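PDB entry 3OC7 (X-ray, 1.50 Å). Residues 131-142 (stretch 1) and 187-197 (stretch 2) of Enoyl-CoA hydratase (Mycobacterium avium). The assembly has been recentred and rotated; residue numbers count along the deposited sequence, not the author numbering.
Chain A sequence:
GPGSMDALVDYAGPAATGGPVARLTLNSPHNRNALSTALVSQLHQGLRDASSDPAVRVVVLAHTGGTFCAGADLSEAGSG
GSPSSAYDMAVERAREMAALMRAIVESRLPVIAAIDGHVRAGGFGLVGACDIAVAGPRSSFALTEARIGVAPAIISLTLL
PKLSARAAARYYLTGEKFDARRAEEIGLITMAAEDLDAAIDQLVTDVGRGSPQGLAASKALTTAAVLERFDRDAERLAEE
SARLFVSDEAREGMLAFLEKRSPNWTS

Stretch 1, residues 131-142: DIAVAGPRSSFA
Stretch 2 (187-197) GLITMAAEDLD

What ties the two stretches together most firmly? Five hydrogen bonds do, four of them purely backbone. Ala 133 O accepts from Thr 190 N at 2.8 Å and from Met 191 N at 3.3 Å; Ala 135 N donates a hydrogen bond to Met 191 O at 3.2 Å, and Ala 193 N donates one to Ala 135 O at 3.0 Å. The fifth uses a side chain: Ala 133 N donates to Thr 190 OG1 at 3.0 Å, nearly straight at 168°. With chi1 of -45° (m), Thr 190 sets that hydroxyl where the backbone NH can reach it. The hydroxyl in turn donates to a water, Thr 190 OG1 to water O 2.8 Å, and the water donates to Asp 131 O, again at 2.8 Å.

How do the backbones run? They are parallel, strand 132-135 beside strand 191-192, with Val 134 opposite Met 191 and Ala 135 opposite Ala 192, each pair 5.1 Å apart from CA to CA. Phi/psi values are extended: -122/134 and -129/138 for Val 134 and Ala 135, -157/142 and -86/138 for Met 191 and Ala 192. CA-H...O contacts supplement the bonds, Val 134 CA to Met 191 O at 3.4 Å and Gly 136 CA to Ala 193 O at 3.2 Å. Beyond the strand, Gly 136 (-96/-176) opens a type I turn to Ser 139, closed by Ser 139 N to Gly 136 O at 3.2 Å and by Ser 139 OG to the same Gly 136 O at 2.9 Å.

Which side chains meet on the face shared by Val 134 and Met 191? Val 134 (t) places CG2 4.0 Å from Met 191 CG, while its CG1 lies 4.0 Å from Ala 193 CB and 3.7 Å from Leu 196 CD1. Met 191 is p, t, m along its chain; Leu 196 is t, p and starts the helix that Asp 195 N-caps. These nonpolar groups cover part of one another's surface, although Met 191, Ala 193 and Leu 196 stay partly exposed.

What packs around Ile 189 and Phe 141? Ile 189 (p, t; -125/167) points toward stretch 1, bringing CD1 to 3.7 Å from Ala 135 CB, on the face shared with Ala 192, and CB to 4.2 Å from Ala 133 CB. Phe 141 (m, chi2 84°), in the strand that begins at Ser 140, meets Leu 188 (t, p; -69/-37) with CD2 3.5 Å from Leu 188 CD2. Its CZ lies 4.4 Å from Ile 189 CG2, and the ring approaches both aliphatic side chains obliquely, extending the apolar packing beyond the paired strands.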

# COMPACT_ATOMS: atom_id res chain seq x y z
N ASP A 131 -8.09 -14.36 -4.57
CA ASP A 131 -8.10 -13.07 -5.29
C ASP A 131 -9.09 -12.04 -4.69
O ASP A 131 -8.79 -10.82 -4.64
CB ASP A 131 -8.39 -13.32 -6.79
CG ASP A 131 -7.44 -14.31 -7.39
OD1 ASP A 131 -6.27 -13.93 -7.62
OD2 ASP A 131 -7.84 -15.48 -7.59
N ILE A 132 -10.25 -12.53 -4.25
CA ILE A 132 -11.34 -11.74 -3.63
C ILE A 132 -11.79 -12.49 -2.36
O ILE A 132 -11.76 -13.73 -2.35
CB ILE A 132 -12.55 -11.55 -4.62
CG1 ILE A 132 -12.09 -10.85 -5.91
CG2 ILE A 132 -13.72 -10.80 -3.95
CD1 ILE A 132 -13.13 -10.82 -7.08
N ALA A 133 -12.12 -11.75 -1.28
CA ALA A 133 -12.62 -12.38 -0.03
C ALA A 133 -13.77 -11.55 0.59
O ALA A 133 -13.65 -10.31 0.73
CB ALA A 133 -11.49 -12.58 0.98
N VAL A 134 -14.86 -12.23 0.95
CA VAL A 134 -16.05 -11.62 1.59
C VAL A 134 -16.32 -12.27 2.96
O VAL A 134 -16.26 -13.50 3.07
CB VAL A 134 -17.33 -11.74 0.67
CG1 VAL A 134 -18.53 -10.91 1.19
CG2 VAL A 134 -16.99 -11.36 -0.78
N ALA A 135 -16.58 -11.46 3.99
CA ALA A 135 -16.90 -12.00 5.33
C ALA A 135 -18.18 -11.45 5.96
O ALA A 135 -18.45 -10.23 5.91
CB ALA A 135 -15.73 -11.79 6.30
N GLY A 136 -18.95 -12.36 6.58
CA GLY A 136 -20.24 -12.03 7.21
C GLY A 136 -20.17 -11.77 8.72
O GLY A 136 -19.06 -11.77 9.30
N PRO A 137 -21.34 -11.55 9.37
CA PRO A 137 -21.41 -11.02 10.76
C PRO A 137 -20.96 -11.95 11.90
O PRO A 137 -20.78 -11.46 13.03
CB PRO A 137 -22.89 -10.60 10.92
CG PRO A 137 -23.63 -11.51 9.97
CD PRO A 137 -22.69 -11.75 8.80
N ARG A 138 -20.77 -13.24 11.64
CA ARG A 138 -20.22 -14.16 12.65
C ARG A 138 -18.69 -14.21 12.67
O ARG A 138 -18.10 -14.89 13.53
CB ARG A 138 -20.74 -15.59 12.43
CG ARG A 138 -22.25 -15.74 12.41
CD ARG A 138 -22.67 -17.19 12.53
NE ARG A 138 -21.95 -18.06 11.60
CZ ARG A 138 -22.12 -19.38 11.51
NH1 ARG A 138 -23.02 -20.00 12.28
NH2 ARG A 138 -21.39 -20.08 10.64
N SER A 139 -18.04 -13.51 11.75
CA SER A 139 -16.59 -13.65 11.54
C SER A 139 -15.73 -13.01 12.66
O SER A 139 -16.10 -11.97 13.22
CB SER A 139 -16.19 -13.07 10.17
OG SER A 139 -16.93 -13.66 9.10
N SER A 140 -14.60 -13.64 12.98
CA SER A 140 -13.57 -13.02 13.85
C SER A 140 -12.15 -13.39 13.38
O SER A 140 -11.97 -14.46 12.76
CB SER A 140 -13.75 -13.37 15.35
OG SER A 140 -13.12 -14.60 15.69
N PHE A 141 -11.15 -12.54 13.71
CA PHE A 141 -9.75 -12.69 13.28
C PHE A 141 -8.79 -12.34 14.45
O PHE A 141 -8.99 -11.32 15.13
CB PHE A 141 -9.47 -11.73 12.10
CG PHE A 141 -10.47 -11.83 10.94
CD1 PHE A 141 -11.68 -11.12 10.96
CD2 PHE A 141 -10.19 -12.63 9.82
CE1 PHE A 141 -12.60 -11.22 9.90
CE2 PHE A 141 -11.10 -12.72 8.75
CZ PHE A 141 -12.30 -12.04 8.79
N ALA A 142 -7.75 -13.16 14.70
CA ALA A 142 -6.70 -12.85 15.72
C ALA A 142 -5.36 -13.55 15.41
O ALA A 142 -5.35 -14.76 15.12
CB ALA A 142 -7.18 -13.21 17.14
N GLY A 187 -7.21 -4.35 4.54
CA GLY A 187 -6.80 -5.11 3.34
C GLY A 187 -6.80 -6.62 3.52
O GLY A 187 -6.45 -7.36 2.57
N LEU A 188 -7.20 -7.13 4.70
CA LEU A 188 -7.25 -8.60 4.91
C LEU A 188 -8.36 -9.27 4.07
O LEU A 188 -8.18 -10.39 3.56
CB LEU A 188 -7.39 -8.96 6.40
CG LEU A 188 -7.50 -10.46 6.74
CD1 LEU A 188 -6.27 -11.26 6.26
CD2 LEU A 188 -7.71 -10.68 8.23
N ILE A 189 -9.51 -8.58 3.93
CA ILE A 189 -10.60 -9.00 3.02
C ILE A 189 -10.97 -7.88 2.06
O ILE A 189 -10.56 -6.72 2.27
CB ILE A 189 -11.89 -9.52 3.80
CG1 ILE A 189 -12.56 -8.37 4.57
CG2 ILE A 189 -11.53 -10.71 4.72
CD1 ILE A 189 -13.85 -8.74 5.32
N THR A 190 -11.74 -8.22 1.02
CA THR A 190 -12.25 -7.23 0.04
C THR A 190 -13.46 -6.44 0.56
O THR A 190 -13.54 -5.20 0.36
CB THR A 190 -12.63 -7.93 -1.31
OG1 THR A 190 -11.60 -8.86 -1.70
CG2 THR A 190 -12.86 -6.90 -2.43
N MET A 191 -14.40 -7.14 1.20
CA MET A 191 -15.62 -6.50 1.71
C MET A 191 -16.29 -7.26 2.85
O MET A 191 -16.34 -8.50 2.85
CB MET A 191 -16.63 -6.24 0.59
CG MET A 191 -16.87 -7.39 -0.35
SD MET A 191 -18.06 -7.04 -1.68
CE MET A 191 -19.56 -7.09 -0.75
N ALA A 192 -16.81 -6.48 3.80
CA ALA A 192 -17.74 -6.99 4.82
C ALA A 192 -19.19 -6.95 4.30
O ALA A 192 -19.60 -5.97 3.67
CB ALA A 192 -17.61 -6.15 6.10
N ALA A 193 -19.96 -8.01 4.57
CA ALA A 193 -21.38 -8.05 4.12
C ALA A 193 -22.29 -8.66 5.18
O ALA A 193 -21.95 -9.68 5.76
CB ALA A 193 -21.50 -8.85 2.80
N GLU A 194 -23.45 -8.03 5.45
CA GLU A 194 -24.47 -8.62 6.34
C GLU A 194 -25.13 -9.88 5.75
O GLU A 194 -25.40 -10.84 6.48
CB GLU A 194 -25.53 -7.59 6.78
CG GLU A 194 -26.46 -8.12 7.92
CD GLU A 194 -27.47 -7.11 8.43
OE1 GLU A 194 -28.25 -6.57 7.61
OE2 GLU A 194 -27.53 -6.89 9.65
N ASP A 195 -25.39 -9.86 4.43
CA ASP A 195 -25.95 -10.99 3.68
C ASP A 195 -24.83 -11.57 2.78
O ASP A 195 -24.64 -11.12 1.64
CB ASP A 195 -27.17 -10.53 2.85
CG ASP A 195 -27.95 -11.69 2.18
OD1 ASP A 195 -27.43 -12.82 1.99
OD2 ASP A 195 -29.12 -11.45 1.80
N LEU A 196 -24.09 -12.54 3.31
CA LEU A 196 -22.99 -13.19 2.57
C LEU A 196 -23.41 -13.82 1.23
O LEU A 196 -22.73 -13.62 0.20
CB LEU A 196 -22.23 -14.20 3.45
CG LEU A 196 -21.08 -15.01 2.80
CD1 LEU A 196 -19.89 -14.16 2.33
CD2 LEU A 196 -20.62 -16.14 3.71
N ASP A 197 -24.51 -14.58 1.24
CA ASP A 197 -24.98 -15.28 0.02
C ASP A 197 -25.33 -14.32 -1.13
O ASP A 197 -24.96 -14.56 -2.31
CB ASP A 197 -26.19 -16.17 0.35
CG ASP A 197 -25.82 -17.39 1.20
OD1 ASP A 197 -24.62 -17.70 1.35
OD2 ASP A 197 -26.75 -18.04 1.72
O HOH W 1 -10.06 -8.38 -3.95